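Local coordinates for protein Mn transporter subunit (Synechocystis sp. PCC 6803, PDB 3UJP) that binds manganese and probably acts as the solute-binding subunit that delivers the ion to a bacterial manganese transporter, at residues P241-E246 / K255-A260; G267-D272 / A292-N297. One frame throughout, in Å; residues are numbered along the deposited sequence.

Interaction 1 (P241-E246 / K255-A260); sequences PTIFCE and KQVAQA
The CD1 methyl of I243 reaches out from strand 242-246 and meets V257 and A258 of segment 255-260. CD1 lies 3.5 Å from CG2 of V257 and 3.7 Å from CB of A258, so a single methyl touches both neighbours and the contact is wholly apolar. The CB of V257 faces the strand, and its side chain runs obliquely to that of I243. The chain of I243 carries CG1 between its own backbone N and carbonyl carbon (chi1 69°) and is extended beyond it (chi2 -176°); this straight reach brings CD1 across a backbone separation of 7.6 Å between the CA atoms of I243 and A258. Within segment 255-260 the amide N of Q259 bonds to the carbonyl O of K255 at 3.0 Å, a bond enclosing Q256 to A258, and so both touching residues. All three touching residues are buried. V235 of helix 225-236 and V194 of strand 192-195 also pack on I243, while V231 and I232 of helix 225-236 pack on V257, so the small contact belongs to a larger apolar layer. Two residues along the strand, C245 is tied by a disulfide to C196. E246 accepts a hydrogen bond from the backbone N of E197, one of the manganese ligands. Strand 242-246, helix 252-256 and the parallel strand 264-269 form a beta-alpha-beta unit, and I243 packing on V257 and A258 is the apolar packing of strand against connection characteristic of such a right-handed crossover.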
# COMPACT_ATOMS: atom_id res chain seq x y z
N PRO A 241 3.35 44.22 2.79
CA PRO A 241 2.80 43.91 4.12
C PRO A 241 3.21 42.53 4.71
O PRO A 241 3.51 42.48 5.91
CB PRO A 241 1.28 44.04 3.90
CG PRO A 241 1.06 43.85 2.44
CD PRO A 241 2.30 44.35 1.76
N THR A 242 3.24 41.47 3.91
CA THR A 242 3.62 40.14 4.41
C THR A 242 4.74 39.42 3.63
O THR A 242 4.76 39.39 2.38
CB THR A 242 2.41 39.20 4.51
OG1 THR A 242 1.35 39.84 5.25
CG2 THR A 242 2.81 37.93 5.22
N ILE A 243 5.67 38.83 4.38
CA ILE A 243 6.82 38.13 3.79
C ILE A 243 6.91 36.67 4.24
O ILE A 243 6.67 36.36 5.41
CB ILE A 243 8.12 38.86 4.13
CG1 ILE A 243 8.43 38.72 5.62
CG2 ILE A 243 8.02 40.34 3.76
CD1 ILE A 243 9.67 39.51 6.05
N PHE A 244 7.26 35.78 3.30
CA PHE A 244 7.18 34.34 3.53
C PHE A 244 8.47 33.60 3.35
O PHE A 244 9.33 34.01 2.59
CB PHE A 244 6.18 33.72 2.58
CG PHE A 244 4.86 34.38 2.62
CD1 PHE A 244 4.44 35.15 1.56
CD2 PHE A 244 4.07 34.26 3.74
CE1 PHE A 244 3.22 35.78 1.61
CE2 PHE A 244 2.85 34.88 3.79
CZ PHE A 244 2.43 35.65 2.72
N CYS A 245 8.55 32.45 4.03
CA CYS A 245 9.63 31.49 3.85
C CYS A 245 9.04 30.21 3.28
O CYS A 245 7.87 30.17 2.90
CB CYS A 245 10.29 31.17 5.19
SG CYS A 245 12.07 30.98 5.10
N GLU A 246 9.86 29.16 3.20
CA GLU A 246 9.37 27.85 2.81
C GLU A 246 9.75 26.85 3.86
O GLU A 246 10.65 27.09 4.67
CB GLU A 246 9.90 27.41 1.45
CG GLU A 246 9.49 28.31 0.31
CD GLU A 246 10.28 29.58 0.31
OE1 GLU A 246 11.51 29.50 0.41
OE2 GLU A 246 9.67 30.66 0.24
N LYS A 255 12.81 36.09 8.99
CA LYS A 255 12.53 36.68 10.29
C LYS A 255 13.37 37.97 10.54
O LYS A 255 12.83 38.98 11.01
CB LYS A 255 12.71 35.64 11.40
CG LYS A 255 11.51 34.71 11.54
CD LYS A 255 11.69 33.69 12.64
CE LYS A 255 10.43 32.86 12.83
NZ LYS A 255 10.66 31.68 13.73
N GLN A 256 14.67 37.94 10.22
CA GLN A 256 15.53 39.13 10.32
C GLN A 256 14.91 40.35 9.62
O GLN A 256 14.67 41.38 10.23
CB GLN A 256 16.92 38.87 9.71
CG GLN A 256 17.87 37.95 10.51
CD GLN A 256 19.28 37.89 9.89
OE1 GLN A 256 19.78 38.89 9.36
NE2 GLN A 256 19.91 36.71 9.96
N VAL A 257 14.68 40.21 8.32
CA VAL A 257 14.10 41.29 7.52
C VAL A 257 12.67 41.64 7.97
O VAL A 257 12.04 42.55 7.43
CB VAL A 257 14.14 40.95 5.99
CG1 VAL A 257 14.80 39.59 5.77
CG2 VAL A 257 12.74 41.00 5.37
N ALA A 258 12.18 40.93 8.98
CA ALA A 258 10.82 41.13 9.48
C ALA A 258 10.79 42.01 10.73
O ALA A 258 10.00 42.96 10.82
CB ALA A 258 10.15 39.79 9.75
N GLN A 259 11.65 41.70 11.70
CA GLN A 259 11.72 42.46 12.94
C GLN A 259 12.54 43.73 12.76
O GLN A 259 12.88 44.40 13.73
CB GLN A 259 12.31 41.60 14.06
CG GLN A 259 11.30 40.71 14.77
CD GLN A 259 11.27 39.30 14.22
OE1 GLN A 259 10.21 38.79 13.84
NE2 GLN A 259 12.43 38.66 14.17
N ALA A 260 12.87 44.05 11.51
CA ALA A 260 13.65 45.23 11.20
C ALA A 260 13.01 46.04 10.07
O ALA A 260 13.38 47.18 9.83
CB ALA A 260 15.08 44.85 10.84

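Interaction 2 (G267-D272 / A292-N297). With MN (manganese (II) ion), chain D.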
# COMPACT_ATOMS: atom_id res chain seq x y z
N GLY A 267 3.64 32.69 7.49
CA GLY A 267 4.41 31.51 7.86
C GLY A 267 5.29 30.96 6.75
O GLY A 267 6.13 31.67 6.18
N ASN A 268 5.10 29.68 6.45
CA ASN A 268 5.85 29.01 5.41
C ASN A 268 4.95 28.73 4.22
O ASN A 268 3.79 28.38 4.39
CB ASN A 268 6.40 27.69 5.94
CG ASN A 268 7.68 27.86 6.74
OD1 ASN A 268 8.29 28.93 6.74
ND2 ASN A 268 8.09 26.79 7.42
N LEU A 269 5.49 28.92 3.02
CA LEU A 269 4.86 28.49 1.80
C LEU A 269 5.44 27.12 1.57
O LEU A 269 6.42 26.78 2.20
CB LEU A 269 5.23 29.41 0.65
CG LEU A 269 4.79 30.85 0.91
CD1 LEU A 269 5.24 31.82 -0.19
CD2 LEU A 269 3.28 30.87 1.05
N TYR A 270 4.88 26.33 0.67
CA TYR A 270 5.38 24.99 0.48
C TYR A 270 5.77 24.75 -0.97
O TYR A 270 4.92 24.82 -1.82
CB TYR A 270 4.32 24.01 0.92
CG TYR A 270 4.14 23.93 2.43
CD1 TYR A 270 3.45 24.93 3.14
CD2 TYR A 270 4.67 22.86 3.17
CE1 TYR A 270 3.29 24.85 4.52
CE2 TYR A 270 4.51 22.78 4.56
CZ TYR A 270 3.82 23.77 5.23
OH TYR A 270 3.67 23.68 6.61
N VAL A 271 7.05 24.47 -1.27
CA VAL A 271 7.45 24.19 -2.65
C VAL A 271 8.10 22.85 -2.89
O VAL A 271 7.71 22.10 -3.79
CB VAL A 271 8.44 25.19 -3.23
CG1 VAL A 271 7.85 25.82 -4.44
CG2 VAL A 271 8.88 26.20 -2.19
N ASP A 272 9.15 22.59 -2.12
CA ASP A 272 10.01 21.44 -2.36
C ASP A 272 9.56 20.23 -1.56
O ASP A 272 10.19 19.18 -1.62
CB ASP A 272 11.46 21.81 -2.04
CG ASP A 272 12.05 22.84 -3.03
OD1 ASP A 272 11.48 23.06 -4.11
OD2 ASP A 272 13.11 23.42 -2.74
N ALA A 292 -1.41 29.91 -2.55
CA ALA A 292 -1.97 31.13 -3.11
C ALA A 292 -2.91 31.78 -2.10
O ALA A 292 -2.88 32.99 -1.91
CB ALA A 292 -2.69 30.83 -4.43
N ARG A 293 -3.74 30.98 -1.46
CA ARG A 293 -4.61 31.56 -0.45
C ARG A 293 -3.78 32.37 0.55
O ARG A 293 -4.02 33.55 0.70
CB ARG A 293 -5.50 30.51 0.21
CG ARG A 293 -6.95 30.51 -0.32
CD ARG A 293 -7.63 29.14 -0.20
NE ARG A 293 -7.30 28.49 1.06
CZ ARG A 293 -7.16 27.17 1.22
NH1 ARG A 293 -6.85 26.69 2.41
NH2 ARG A 293 -7.31 26.34 0.19
N VAL A 294 -2.78 31.78 1.19
CA VAL A 294 -2.08 32.49 2.28
C VAL A 294 -1.21 33.65 1.78
O VAL A 294 -0.80 34.51 2.56
CB VAL A 294 -1.28 31.57 3.23
CG1 VAL A 294 -2.08 30.32 3.54
CG2 VAL A 294 0.05 31.20 2.63
N ILE A 295 -0.95 33.66 0.47
CA ILE A 295 -0.27 34.78 -0.18
C ILE A 295 -1.25 35.92 -0.36
O ILE A 295 -1.01 37.04 0.11
CB ILE A 295 0.28 34.39 -1.55
CG1 ILE A 295 1.59 33.60 -1.41
CG2 ILE A 295 0.54 35.62 -2.37
CD1 ILE A 295 2.19 33.18 -2.74
N THR A 296 -2.36 35.63 -1.03
CA THR A 296 -3.39 36.62 -1.30
C THR A 296 -3.77 37.44 -0.07
O THR A 296 -3.60 38.64 -0.07
CB THR A 296 -4.62 35.99 -1.94
OG1 THR A 296 -4.36 35.81 -3.34
CG2 THR A 296 -5.83 36.88 -1.78
N ASN A 297 -4.29 36.77 0.96
CA ASN A 297 -4.69 37.45 2.18
C ASN A 297 -3.49 38.00 2.95
O ASN A 297 -3.66 38.75 3.91
CB ASN A 297 -5.50 36.51 3.07
CG ASN A 297 -4.64 35.75 4.07
OD1 ASN A 297 -4.38 34.56 3.90
ND2 ASN A 297 -4.19 36.45 5.10
MN MN D . 13.87 24.65 -4.03
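Segment 267-272 leads from a strand of the parallel sheet into the manganese site, and its strand end is packed against helix 284-296 by L269, which meets V294 and I295. The CD2 methyl of L269 makes both contacts, 3.6 Å from CG2 of V294 and 4.0 Å from CG1 of I295. V294 points its CB at the strand; L269 and V294 run alongside in opposite senses, while I295 lies roughly perpendicular to the leucine. With CG beside the backbone N (chi1 -60°) and CD1 taking the extended position (chi2 176°), the other branch of L269, CD2, is turned toward both helix residues, although the backbones stay 8.0 Å apart at the CA atoms of L269 and V294. The helix is held by its own backbone, where N of T296 bonds to O of A292 at 2.8 Å. F244 of the neighbouring strand packs on both L269 and I295, and L183 of helix 158-183 touches I295 too, so the leucine lies in a shared apolar core. The carboxylate of D291 receives a hydrogen bond from the backbone N of Y270, a further tie between this helix and the segment just after the strand. Three residues beyond L269, D272 binds manganese through OD2 at 1.9 Å; its other oxygen, OD1, stands 2.9 Å from the ion. H66, H131 and E197 complete the site, and W133 packs on D272. A carboxylate at the end of a strand-to-loop segment, sharing the ion with two histidines and a glutamate, is characteristic of the metal-binding cleft of the zinc-uptake family of periplasmic binding proteins.

Overall arrangement
Interactions 1 and 2 lie on neighbouring parallel strands, 242-246 and 264-269, with centres about 13 Å apart. Helix 252-256 and strand 264-269 follow one another, so the chain passes from the first contact into the second. Both are small and apolar, one methyl against two partners in each. Interaction 1 is buried throughout, its partners backed by helix 225-236; interaction 2, against helix 284-296, is buried except for the partly exposed V294. Interaction 1 sits farther from the middle of the chain, about 21 Å between centres against about 12 Å. The strands are joined by a probable hydrogen bond, C245 O to L269 N at 2.7 Å, and E246 packs on V271. Metal chemistry enters only interaction 2.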